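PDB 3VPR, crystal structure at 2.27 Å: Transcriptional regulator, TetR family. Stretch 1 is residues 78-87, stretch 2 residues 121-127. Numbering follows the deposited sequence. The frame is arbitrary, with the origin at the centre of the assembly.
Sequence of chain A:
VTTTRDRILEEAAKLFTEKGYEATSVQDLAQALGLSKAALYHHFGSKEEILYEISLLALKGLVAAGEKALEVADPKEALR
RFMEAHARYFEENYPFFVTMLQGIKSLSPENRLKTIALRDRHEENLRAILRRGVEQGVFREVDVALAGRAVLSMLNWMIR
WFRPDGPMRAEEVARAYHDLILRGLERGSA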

ATOM      1  N   ALA A  78      -6.734  23.347  -1.936  1.00 37.08           N
ATOM      2  CA  ALA A  78      -7.500  22.445  -1.095  1.00 38.04           C
ATOM      3  C   ALA A  78      -6.917  21.035  -1.204  1.00 42.37           C
ATOM      4  O   ALA A  78      -6.861  20.287  -0.223  1.00 40.00           O
ATOM      5  N   LEU A  79      -6.481  20.672  -2.405  1.00 35.97           N
ATOM      6  CA  LEU A  79      -5.911  19.348  -2.608  1.00 30.49           C
ATOM      7  C   LEU A  79      -4.574  19.254  -1.885  1.00 28.78           C
ATOM      8  O   LEU A  79      -4.280  18.246  -1.253  1.00 28.95           O
ATOM      9  N   ARG A  80      -3.776  20.318  -1.951  1.00 30.73           N
ATOM     10  CA  ARG A  80      -2.464  20.307  -1.304  1.00 36.93           C
ATOM     11  C   ARG A  80      -2.570  20.199   0.215  1.00 43.95           C
ATOM     12  O   ARG A  80      -1.823  19.446   0.854  1.00 49.26           O
ATOM     13  N   ARG A  81      -3.504  20.947   0.791  1.00 43.56           N
ATOM     14  CA  ARG A  81      -3.691  20.910   2.228  1.00 39.04           C
ATOM     15  C   ARG A  81      -4.177  19.531   2.637  1.00 28.83           C
ATOM     16  O   ARG A  81      -3.729  18.979   3.626  1.00 38.18           O
ATOM     17  N   PHE A  82      -5.091  18.960   1.870  1.00 28.74           N
ATOM     18  CA  PHE A  82      -5.567  17.635   2.203  1.00 31.01           C
ATOM     19  C   PHE A  82      -4.384  16.652   2.258  1.00 34.80           C
ATOM     20  O   PHE A  82      -4.201  15.936   3.245  1.00 31.61           O
HETATM   21  N   MSE A  83      -3.567  16.642   1.208  1.00 35.56           N
HETATM   22  CA  MSE A  83      -2.438  15.723   1.139  1.00 35.57           C
HETATM   23  C   MSE A  83      -1.414  15.934   2.255  1.00 36.67           C
HETATM   24  O   MSE A  83      -0.936  14.963   2.852  1.00 32.05           O
ATOM     25  N   GLU A  84      -1.091  17.190   2.545  1.00 34.05           N
ATOM     26  CA  GLU A  84      -0.128  17.489   3.600  1.00 37.57           C
ATOM     27  C   GLU A  84      -0.648  17.187   5.004  1.00 39.14           C
ATOM     28  O   GLU A  84       0.084  16.652   5.833  1.00 42.72           O
ATOM     29  N   ALA A  85      -1.905  17.527   5.271  1.00 31.18           N
ATOM     30  CA  ALA A  85      -2.498  17.258   6.573  1.00 35.71           C
ATOM     31  C   ALA A  85      -2.529  15.742   6.777  1.00 33.88           C
ATOM     32  O   ALA A  85      -2.240  15.254   7.861  1.00 40.65           O
ATOM     33  N   HIS A  86      -2.872  15.002   5.723  1.00 36.08           N
ATOM     34  CA  HIS A  86      -2.926  13.540   5.794  1.00 26.73           C
ATOM     35  C   HIS A  86      -1.562  12.980   6.188  1.00 27.29           C
ATOM     36  O   HIS A  86      -1.452  12.220   7.140  1.00 32.20           O
ATOM     37  N   ALA A  87      -0.529  13.378   5.452  1.00 36.23           N
ATOM     38  CA  ALA A  87       0.843  12.926   5.683  1.00 32.76           C
ATOM     39  C   ALA A  87       1.400  13.362   7.035  1.00 33.14           C
ATOM     40  O   ALA A  87       2.143  12.619   7.675  1.00 37.51           O
ATOM     41  N   ARG A 121     -15.262   7.666   4.062  1.00 40.72           N
ATOM     42  CA  ARG A 121     -15.606   9.081   4.237  1.00 41.81           C
ATOM     43  C   ARG A 121     -14.446   9.975   3.823  1.00 44.42           C
ATOM     44  O   ARG A 121     -14.635  11.023   3.191  1.00 40.89           O
ATOM     45  N   HIS A 122     -13.241   9.554   4.187  1.00 42.34           N
ATOM     46  CA  HIS A 122     -12.033  10.293   3.857  1.00 37.95           C
ATOM     47  C   HIS A 122     -11.837  10.326   2.331  1.00 38.73           C
ATOM     48  O   HIS A 122     -11.503  11.363   1.760  1.00 37.42           O
ATOM     49  N   GLU A 123     -12.046   9.181   1.686  1.00 37.90           N
ATOM     50  CA  GLU A 123     -11.895   9.069   0.239  1.00 36.33           C
ATOM     51  C   GLU A 123     -12.954   9.923  -0.457  1.00 40.46           C
ATOM     52  O   GLU A 123     -12.696  10.537  -1.497  1.00 45.93           O
ATOM     53  N   GLU A 124     -14.144   9.974   0.131  1.00 42.96           N
ATOM     54  CA  GLU A 124     -15.237  10.770  -0.428  1.00 41.12           C
ATOM     55  C   GLU A 124     -14.960  12.275  -0.311  1.00 32.95           C
ATOM     56  O   GLU A 124     -15.345  13.046  -1.187  1.00 40.35           O
ATOM     57  N   ASN A 125     -14.282  12.698   0.755  1.00 32.49           N
ATOM     58  CA  ASN A 125     -13.964  14.119   0.901  1.00 36.50           C
ATOM     59  C   ASN A 125     -12.923  14.517  -0.148  1.00 44.91           C
ATOM     60  O   ASN A 125     -12.939  15.642  -0.670  1.00 49.41           O
ATOM     61  N   LEU A 126     -12.015  13.592  -0.464  1.00 37.18           N
ATOM     62  CA  LEU A 126     -10.992  13.883  -1.457  1.00 34.78           C
ATOM     63  C   LEU A 126     -11.670  14.008  -2.814  1.00 30.56           C
ATOM     64  O   LEU A 126     -11.373  14.915  -3.586  1.00 28.70           O
ATOM     65  N   ARG A 127     -12.585  13.087  -3.091  1.00 34.10           N
ATOM     66  CA  ARG A 127     -13.316  13.096  -4.345  1.00 34.54           C
ATOM     67  C   ARG A 127     -14.079  14.398  -4.513  1.00 43.86           C
ATOM     68  O   ARG A 127     -14.132  14.956  -5.616  1.00 37.52           O
TER

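Both stretches are helical, and their N-to-C directions lie at 154°, so they run close to antiparallel with an axis separation of 11.3 Å at closest approach. In the backbone register, Phe82 CA lies 7.5 Å from Leu126 CA, and His86 CA lies 9.9 Å from His122 CA. The helices thus stand further apart at the histidine level, where two imidazoles fill the gap. The contact is modest, 281 Å² summed over both sides, and Phe82, His122 and Leu126 account for most of it.

Phe82 has the largest share, 96 Å². Its CA-to-CB bond points toward the second helix, and chi1 at -180° (t) with chi2 at -80° carries the ring across the gap. There it meets two residues one helical turn apart. His122, also directed toward its partner helix and also t (chi1 -169°, chi2 57°), forms an offset stack with it: the ring centroids are 4.5 Å apart, the planes are inclined by 23°, and Phe82 CZ lies 3.2 Å from His122 CE1, over one face of the imidazole. Leu126 covers a face of the phenyl ring. Leu126 CB is 3.8 Å from Phe82 CZ, and Leu126 CD1 sits 4.1 Å from the Phe82 ring centroid, only 18° off the ring normal, the geometry of a CH-pi contact. Asn125 adds a marginal approach, with its CB 4.5 Å from Phe82 CE2.

Leu126 leaves its backbone sideways, with chi1 at 177° (t) and chi2 at 54° (p). Leu126 CD1, which lies over the phenyl ring, also reaches Leu79 CD1 at 3.6 Å, extending the apolar contact by one turn of the first helix. Leu79 starts sideways too, but its t, p conformation brings the end of the side chain nearer to the second helix.

The polar element of the interface is a histidine pair. His86 points toward the second helix with chi1 at 178° (t) and chi2 at 122°, and His86 ND1 is hydrogen-bonded to His122 NE2 at 3.0 Å, with an angle of 147°; the geometry leaves the donor open. The rings meet rim to rim, with centroids 5.2 Å apart and planes at 34°. His122 therefore uses its face for Phe82 and its edge for His86, while His86 NE2 is hydrogen-bonded elsewhere in the structure.

The charged side chains take no part in this contact. Arg80 NH1 forms a very short salt bridge, 2.5 Å, to Glu84 OE2 within its own helix.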

ATOM      1  CB  ALA A  78      -8.962  22.443  -1.534  1.00 31.03           C
ATOM      2  CB  LEU A  79      -5.720  19.069  -4.101  1.00 22.11           C
ATOM      3  CG  LEU A  79      -5.041  17.729  -4.430  1.00 38.32           C
ATOM      4  CD1 LEU A  79      -5.923  16.577  -3.965  1.00 35.79           C
ATOM      5  CD2 LEU A  79      -4.777  17.631  -5.930  1.00 32.61           C
ATOM      6  CB  ARG A  80      -1.663  21.558  -1.681  1.00 31.95           C
ATOM      7  CG  ARG A  80      -0.235  21.565  -1.106  1.00 45.69           C
ATOM      8  CD  ARG A  80       0.627  22.709  -1.675  1.00 56.27           C
ATOM      9  NE  ARG A  80       0.297  24.025  -1.120  1.00 56.12           N
ATOM     10  CZ  ARG A  80       0.603  24.433   0.113  1.00 57.67           C
ATOM     11  NH1 ARG A  80       1.257  23.637   0.948  1.00 56.64           N
ATOM     12  NH2 ARG A  80       0.254  25.648   0.511  1.00 51.47           N
ATOM     13  CB  ARG A  81      -4.685  21.983   2.662  1.00 48.20           C
ATOM     14  CG  ARG A  81      -4.293  23.373   2.183  1.00 73.08           C
ATOM     15  CD  ARG A  81      -4.722  24.435   3.170  1.00 86.44           C
ATOM     16  NE  ARG A  81      -3.901  24.378   4.373  1.00 97.49           N
ATOM     17  CZ  ARG A  81      -4.316  24.746   5.579  1.00102.49           C
ATOM     18  NH1 ARG A  81      -5.553  25.198   5.753  1.00104.52           N
ATOM     19  NH2 ARG A  81      -3.493  24.653   6.617  1.00104.60           N
ATOM     20  CB  PHE A  82      -6.580  17.171   1.168  1.00 32.57           C
ATOM     21  CG  PHE A  82      -7.139  15.798   1.431  1.00 42.19           C
ATOM     22  CD1 PHE A  82      -6.416  14.655   1.099  1.00 32.42           C
ATOM     23  CD2 PHE A  82      -8.408  15.650   1.988  1.00 36.49           C
ATOM     24  CE1 PHE A  82      -6.960  13.377   1.313  1.00 32.02           C
ATOM     25  CE2 PHE A  82      -8.950  14.390   2.201  1.00 34.77           C
ATOM     26  CZ  PHE A  82      -8.231  13.252   1.864  1.00 31.88           C
HETATM   27  CB  MSE A  83      -1.773  15.822  -0.236  1.00 28.80           C
HETATM   28  CG  MSE A  83      -2.691  15.391  -1.373  1.00 39.30           C
HETATM   29 SE   MSE A  83      -1.943  15.664  -3.155  1.00 46.86          SE
HETATM   30  CE  MSE A  83      -0.606  14.224  -3.128  1.00 31.06           C
ATOM     31  CB  GLU A  84       0.330  18.945   3.503  1.00 43.16           C
ATOM     32  CG  GLU A  84       1.260  19.173   2.320  1.00 55.32           C
ATOM     33  CD  GLU A  84       1.872  20.558   2.291  1.00 59.16           C
ATOM     34  OE1 GLU A  84       2.476  20.968   3.304  1.00 76.83           O
ATOM     35  OE2 GLU A  84       1.758  21.232   1.251  1.00 68.37           O
ATOM     36  CB  ALA A  85      -3.926  17.841   6.640  1.00 30.02           C
ATOM     37  CB  HIS A  86      -3.357  12.971   4.436  1.00 33.40           C
ATOM     38  CG  HIS A  86      -3.398  11.473   4.379  1.00 38.18           C
ATOM     39  ND1 HIS A  86      -4.542  10.772   4.058  1.00 33.33           N
ATOM     40  CD2 HIS A  86      -2.431  10.546   4.577  1.00 24.90           C
ATOM     41  CE1 HIS A  86      -4.277   9.478   4.063  1.00 32.63           C
ATOM     42  NE2 HIS A  86      -3.005   9.314   4.375  1.00 38.71           N
ATOM     43  CB  ALA A  87       1.759  13.441   4.554  1.00 34.47           C
ATOM     44  CB  ARG A 121     -15.974   9.345   5.700  1.00 46.89           C
ATOM     45  CG  ARG A 121     -16.499  10.740   6.016  1.00 51.14           C
ATOM     46  CD  ARG A 121     -17.025  10.764   7.464  1.00 67.99           C
ATOM     47  NE  ARG A 121     -17.567  12.059   7.872  1.00 81.98           N
ATOM     48  CZ  ARG A 121     -18.669  12.608   7.368  1.00 83.64           C
ATOM     49  NH1 ARG A 121     -19.365  11.981   6.428  1.00 73.73           N
ATOM     50  NH2 ARG A 121     -19.074  13.793   7.804  1.00 83.31           N
ATOM     51  CB  HIS A 122     -10.828   9.622   4.525  1.00 36.82           C
ATOM     52  CG  HIS A 122      -9.575  10.439   4.484  1.00 35.47           C
ATOM     53  ND1 HIS A 122      -9.499  11.712   5.010  1.00 25.35           N
ATOM     54  CD2 HIS A 122      -8.333  10.144   4.029  1.00 32.16           C
ATOM     55  CE1 HIS A 122      -8.263  12.164   4.886  1.00 31.13           C
ATOM     56  NE2 HIS A 122      -7.535  11.232   4.296  1.00 32.09           N
ATOM     57  CB  GLU A 123     -12.011   7.597  -0.185  1.00 30.13           C
ATOM     58  CG  GLU A 123     -12.037   7.373  -1.690  1.00 33.52           C
ATOM     59  CD  GLU A 123     -11.539   5.993  -2.086  1.00 43.85           C
ATOM     60  OE1 GLU A 123     -11.787   5.023  -1.338  1.00 53.78           O
ATOM     61  OE2 GLU A 123     -10.904   5.871  -3.152  1.00 44.56           O
ATOM     62  CB  GLU A 124     -16.559  10.411   0.260  1.00 45.52           C
ATOM     63  CG  GLU A 124     -17.771  11.144  -0.303  1.00 63.45           C
ATOM     64  CD  GLU A 124     -17.875  11.036  -1.820  1.00 74.43           C
ATOM     65  OE1 GLU A 124     -17.872   9.895  -2.343  1.00 75.85           O
ATOM     66  OE2 GLU A 124     -17.962  12.097  -2.487  1.00 65.35           O
ATOM     67  CB  ASN A 125     -13.415  14.431   2.297  1.00 36.72           C
ATOM     68  CG  ASN A 125     -14.490  14.401   3.372  1.00 53.66           C
ATOM     69  OD1 ASN A 125     -15.632  14.780   3.122  1.00 51.95           O
ATOM     70  ND2 ASN A 125     -14.124  13.965   4.581  1.00 48.49           N
ATOM     71  CB  LEU A 126      -9.931  12.771  -1.493  1.00 29.20           C
ATOM     72  CG  LEU A 126      -8.821  12.915  -2.544  1.00 34.87           C
ATOM     73  CD1 LEU A 126      -8.142  14.261  -2.399  1.00 24.78           C
ATOM     74  CD2 LEU A 126      -7.800  11.768  -2.386  1.00 30.06           C
ATOM     75  CB  ARG A 127     -14.283  11.915  -4.407  1.00 36.11           C
ATOM     76  CG  ARG A 127     -13.587  10.561  -4.441  1.00 35.49           C
ATOM     77  CD  ARG A 127     -14.561   9.439  -4.771  1.00 42.07           C
ATOM     78  NE  ARG A 127     -13.905   8.134  -4.734  1.00 44.33           N
ATOM     79  CZ  ARG A 127     -14.524   6.974  -4.933  1.00 48.73           C
ATOM     80  NH1 ARG A 127     -15.824   6.950  -5.190  1.00 53.94           N
ATOM     81  NH2 ARG A 127     -13.846   5.834  -4.873  1.00 39.64           N
TER